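Local coordinates for peroxisomal fatty acid beta-oxidation multifunctional protein MFP2 (Arabidopsis thaliana, PDB 2WTB) that hydrates long-chain enoyl-CoAs and oxidises 3-hydroxyacyl-CoAs with NAD in the peroxisomal beta-oxidation of fatty acids during seed germination, at residues L135-Q141 and M166-S170; L231-K235 and L252-E256. One frame throughout, in Å; residues are numbered along the deposited sequence.

Both contacts belong to the N-terminal part of the chain, which carries the hydratase/isomerase section, and they lie side by side, their centres about 15 Å apart. Contact 1 is the more buried: it sets the end of helix 160-169 against the turn that carries Glu139, a predicted catalytic residue, and it is held by aliphatic packing around Ile167, with Ser170 against the turn, rather than by charge. Contact 2 is only partly buried. It joins helices 224-241 and 247-260, with leucines inside and a lysine-aspartate salt bridge along the partly exposed margin. The two meet where Ile167 CD1 lies 4.2 Å from Ile255 CD1; helix 247-260 thus also touches helix 160-169.

Contact 1: residues L135-Q141 and M166-S170; sequences LGLPELQ and MILTS
Leu137 and Leu140 pack on Ile167 from two directions, where the crotonase-fold turn that carries Glu139, the predicted proton acceptor, meets the C-terminal end of helix 160-169. The tight part is largely aliphatic. Leu137 runs alongside Ile167, pointing the same way, with its CD1 4.0 Å from Ile167 CG1, and its side chain also touches that of Glu119, the predicted nucleophile. Leu140 instead crosses Ile167 at a slant and brings CD1 to 3.6 Å from Ile167 CG2. This methyl is the branch of Ile167 that stands anti to the backbone N (CG1 has chi1 -64°), which turns it toward Leu140 while CG1 is left to Leu137. Cys251 of helix 247-260 touches both Leu140 and Ile167. Buried Ser170, leaving the helix with positive phi, belongs to this packed part too, its OG 3.5 Å from Leu140 CB. Farther back, Met166 bends at chi3 (63°) so that CE comes to 3.8 Å from Gly136 CA, on the strand leading into the turn. The looser, solvent side begins at Gln141, whose exposed side chain reaches the contact mainly through its aliphatic part: its CG lies 3.5 Å from Ser170 CB.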
# COMPACT_ATOMS: atom_id res chain seq x y z
N LEU A 135 -15.74 -8.35 7.66
CA LEU A 135 -16.78 -8.12 6.68
C LEU A 135 -16.62 -6.73 6.10
O LEU A 135 -16.52 -5.75 6.85
CB LEU A 135 -18.15 -8.24 7.34
CG LEU A 135 -18.26 -9.30 8.44
CD1 LEU A 135 -19.46 -9.05 9.33
CD2 LEU A 135 -18.30 -10.70 7.84
N GLY A 136 -16.57 -6.62 4.78
CA GLY A 136 -16.40 -5.33 4.14
C GLY A 136 -16.40 -5.37 2.63
O GLY A 136 -16.47 -6.43 2.01
N LEU A 137 -16.33 -4.18 2.03
CA LEU A 137 -16.27 -4.04 0.58
C LEU A 137 -15.07 -3.19 0.19
O LEU A 137 -15.17 -1.97 0.10
CB LEU A 137 -17.57 -3.42 0.05
CG LEU A 137 -18.84 -4.26 0.20
CD1 LEU A 137 -20.07 -3.47 -0.23
CD2 LEU A 137 -18.73 -5.56 -0.59
N PRO A 138 -13.92 -3.84 -0.05
CA PRO A 138 -12.64 -3.20 -0.34
C PRO A 138 -12.49 -2.78 -1.81
O PRO A 138 -11.49 -2.17 -2.16
CB PRO A 138 -11.61 -4.30 -0.03
CG PRO A 138 -12.40 -5.44 0.59
CD PRO A 138 -13.79 -5.30 0.07
N GLU A 139 -13.48 -3.11 -2.64
CA GLU A 139 -13.40 -2.87 -4.08
C GLU A 139 -12.81 -1.52 -4.47
O GLU A 139 -12.00 -1.43 -5.40
CB GLU A 139 -14.78 -3.04 -4.73
CG GLU A 139 -15.18 -4.48 -5.02
CD GLU A 139 -15.89 -5.14 -3.85
OE1 GLU A 139 -15.81 -4.60 -2.72
OE2 GLU A 139 -16.52 -6.19 -4.07
N LEU A 140 -13.20 -0.46 -3.77
CA LEU A 140 -12.77 0.89 -4.15
C LEU A 140 -11.26 1.08 -4.13
O LEU A 140 -10.73 1.94 -4.84
CB LEU A 140 -13.46 1.95 -3.28
CG LEU A 140 -14.75 2.54 -3.86
CD1 LEU A 140 -15.84 1.49 -3.96
CD2 LEU A 140 -15.21 3.72 -3.01
N GLN A 141 -10.55 0.30 -3.31
CA GLN A 141 -9.10 0.42 -3.24
C GLN A 141 -8.43 0.01 -4.54
O GLN A 141 -7.31 0.44 -4.83
CB GLN A 141 -8.54 -0.39 -2.07
CG GLN A 141 -8.61 0.34 -0.73
CD GLN A 141 -7.95 -0.43 0.40
OE1 GLN A 141 -7.77 -1.65 0.32
NE2 GLN A 141 -7.60 0.28 1.46
N MET A 166 -18.06 2.39 5.00
CA MET A 166 -17.40 1.14 4.64
C MET A 166 -16.96 1.11 3.18
O MET A 166 -15.81 0.77 2.88
CB MET A 166 -18.32 -0.05 4.93
CG MET A 166 -18.63 -0.26 6.40
SD MET A 166 -19.75 -1.64 6.67
CE MET A 166 -18.77 -3.00 6.04
N ILE A 167 -17.86 1.47 2.28
CA ILE A 167 -17.57 1.42 0.85
C ILE A 167 -16.53 2.45 0.43
O ILE A 167 -15.65 2.17 -0.38
CB ILE A 167 -18.84 1.61 0.01
CG1 ILE A 167 -19.81 0.46 0.26
CG2 ILE A 167 -18.49 1.70 -1.47
CD1 ILE A 167 -20.99 0.45 -0.69
N LEU A 168 -16.62 3.66 0.99
CA LEU A 168 -15.69 4.72 0.63
C LEU A 168 -14.32 4.51 1.27
O LEU A 168 -13.29 4.62 0.61
CB LEU A 168 -16.25 6.09 1.01
CG LEU A 168 -17.44 6.57 0.18
CD1 LEU A 168 -17.84 7.99 0.58
CD2 LEU A 168 -17.12 6.50 -1.30
N THR A 169 -14.31 4.20 2.56
CA THR A 169 -13.07 3.98 3.28
C THR A 169 -12.45 2.63 2.92
O THR A 169 -11.25 2.42 3.09
CB THR A 169 -13.28 4.05 4.80
OG1 THR A 169 -14.05 5.21 5.12
CG2 THR A 169 -11.95 4.12 5.53
N SER A 170 -13.29 1.72 2.42
CA SER A 170 -12.84 0.38 2.03
C SER A 170 -12.45 -0.48 3.23
O SER A 170 -12.05 -1.64 3.06
CB SER A 170 -11.68 0.47 1.04
OG SER A 170 -12.14 0.82 -0.26

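Contact 2: residues L231-K235 and L252-E256; sequences LTFAK and LDAIE
Lys235 and Asp253 form a salt bridge between helices 224-241 and 247-260, with NZ 2.8 Å from Asp253 OD1. The ammonium meets that oxygen on its anti side, 30° out of the carboxylate plane. Most of the lysine chain is extended, but a bend at chi4 (-66°) turns NZ toward the aspartate. Glu256 adds a second negative charge: its OE2 is 3.4 Å from Lys235 CE but 4.1 Å from NZ, beyond salt-bridge range, so its effect on the ammonium is probably a longer-range electrostatic one. A methionine in place of Lys235 would probably leave Asp253 without its salt-bridge mate here, and Glu256 with little more than its weak, long pairing with Arg228. Beneath the charges, the Lys235 chain and Leu252 run alongside one another, pointing opposite ways, CG lying 3.7 Å from Leu252 CD1. At the other end of the contact, Leu231 splits its two methyls: CD1 rests 3.5 Å from Glu256 CB, while CD2 sits 3.9 Å from Ile255 CG2. Leu164 of helix 160-169 touches Ala234, Leu252 and Ile255. With axes 10.7 Å apart and running at 178°, the segments make an antiparallel helical hairpin in the helical region that follows the crotonase core.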
# COMPACT_ATOMS: atom_id res chain seq x y z
N LEU A 231 -26.17 11.66 0.34
CA LEU A 231 -25.48 11.28 -0.89
C LEU A 231 -24.79 12.48 -1.53
O LEU A 231 -23.64 12.39 -1.97
CB LEU A 231 -26.46 10.64 -1.88
CG LEU A 231 -26.85 9.19 -1.58
CD1 LEU A 231 -28.16 8.82 -2.26
CD2 LEU A 231 -25.73 8.25 -2.01
N THR A 232 -25.49 13.61 -1.58
CA THR A 232 -24.90 14.83 -2.10
C THR A 232 -23.64 15.19 -1.32
O THR A 232 -22.57 15.39 -1.89
CB THR A 232 -25.90 16.00 -2.04
OG1 THR A 232 -26.81 15.91 -3.15
CG2 THR A 232 -25.18 17.34 -2.10
N PHE A 233 -23.77 15.25 0.01
CA PHE A 233 -22.64 15.56 0.87
C PHE A 233 -21.43 14.69 0.53
O PHE A 233 -20.35 15.21 0.25
CB PHE A 233 -23.03 15.38 2.34
CG PHE A 233 -21.91 15.66 3.30
CD1 PHE A 233 -21.75 16.92 3.85
CD2 PHE A 233 -21.03 14.65 3.67
CE1 PHE A 233 -20.72 17.18 4.73
CE2 PHE A 233 -20.00 14.91 4.56
CZ PHE A 233 -19.85 16.17 5.09
N ALA A 234 -21.63 13.38 0.56
CA ALA A 234 -20.56 12.42 0.26
C ALA A 234 -19.86 12.76 -1.06
O ALA A 234 -18.65 12.94 -1.09
CB ALA A 234 -21.11 11.01 0.21
N LYS A 235 -20.64 12.85 -2.13
CA LYS A 235 -20.11 13.21 -3.44
C LYS A 235 -19.22 14.44 -3.33
O LYS A 235 -18.11 14.48 -3.87
CB LYS A 235 -21.24 13.50 -4.42
CG LYS A 235 -22.12 12.31 -4.76
CD LYS A 235 -23.34 12.75 -5.55
CE LYS A 235 -24.14 11.56 -6.05
NZ LYS A 235 -23.38 10.77 -7.06
N LEU A 252 -21.19 6.04 -6.03
CA LEU A 252 -22.24 6.75 -5.31
C LEU A 252 -23.48 6.88 -6.18
O LEU A 252 -24.61 6.88 -5.68
CB LEU A 252 -21.75 8.13 -4.87
CG LEU A 252 -20.70 8.13 -3.76
CD1 LEU A 252 -20.08 9.51 -3.60
CD2 LEU A 252 -21.30 7.65 -2.45
N ASP A 253 -23.27 6.99 -7.49
CA ASP A 253 -24.38 7.02 -8.44
C ASP A 253 -25.25 5.78 -8.30
O ASP A 253 -26.47 5.89 -8.12
CB ASP A 253 -23.85 7.12 -9.88
CG ASP A 253 -23.32 8.49 -10.21
OD1 ASP A 253 -23.65 9.45 -9.48
OD2 ASP A 253 -22.59 8.62 -11.21
N ALA A 254 -24.63 4.61 -8.38
CA ALA A 254 -25.35 3.35 -8.28
C ALA A 254 -26.14 3.27 -6.98
O ALA A 254 -27.22 2.68 -6.93
CB ALA A 254 -24.39 2.18 -8.39
N ILE A 255 -25.59 3.87 -5.92
CA ILE A 255 -26.24 3.84 -4.61
C ILE A 255 -27.50 4.70 -4.61
O ILE A 255 -28.55 4.27 -4.15
CB ILE A 255 -25.28 4.31 -3.49
CG1 ILE A 255 -24.05 3.40 -3.43
CG2 ILE A 255 -25.99 4.32 -2.15
CD1 ILE A 255 -23.11 3.70 -2.28
N GLU A 256 -27.38 5.91 -5.15
CA GLU A 256 -28.51 6.84 -5.21
C GLU A 256 -29.65 6.29 -6.06
O GLU A 256 -30.81 6.33 -5.65
CB GLU A 256 -28.06 8.20 -5.75
CG GLU A 256 -29.16 9.24 -5.79
CD GLU A 256 -28.63 10.64 -6.05
OE1 GLU A 256 -29.42 11.60 -5.97
OE2 GLU A 256 -27.42 10.77 -6.32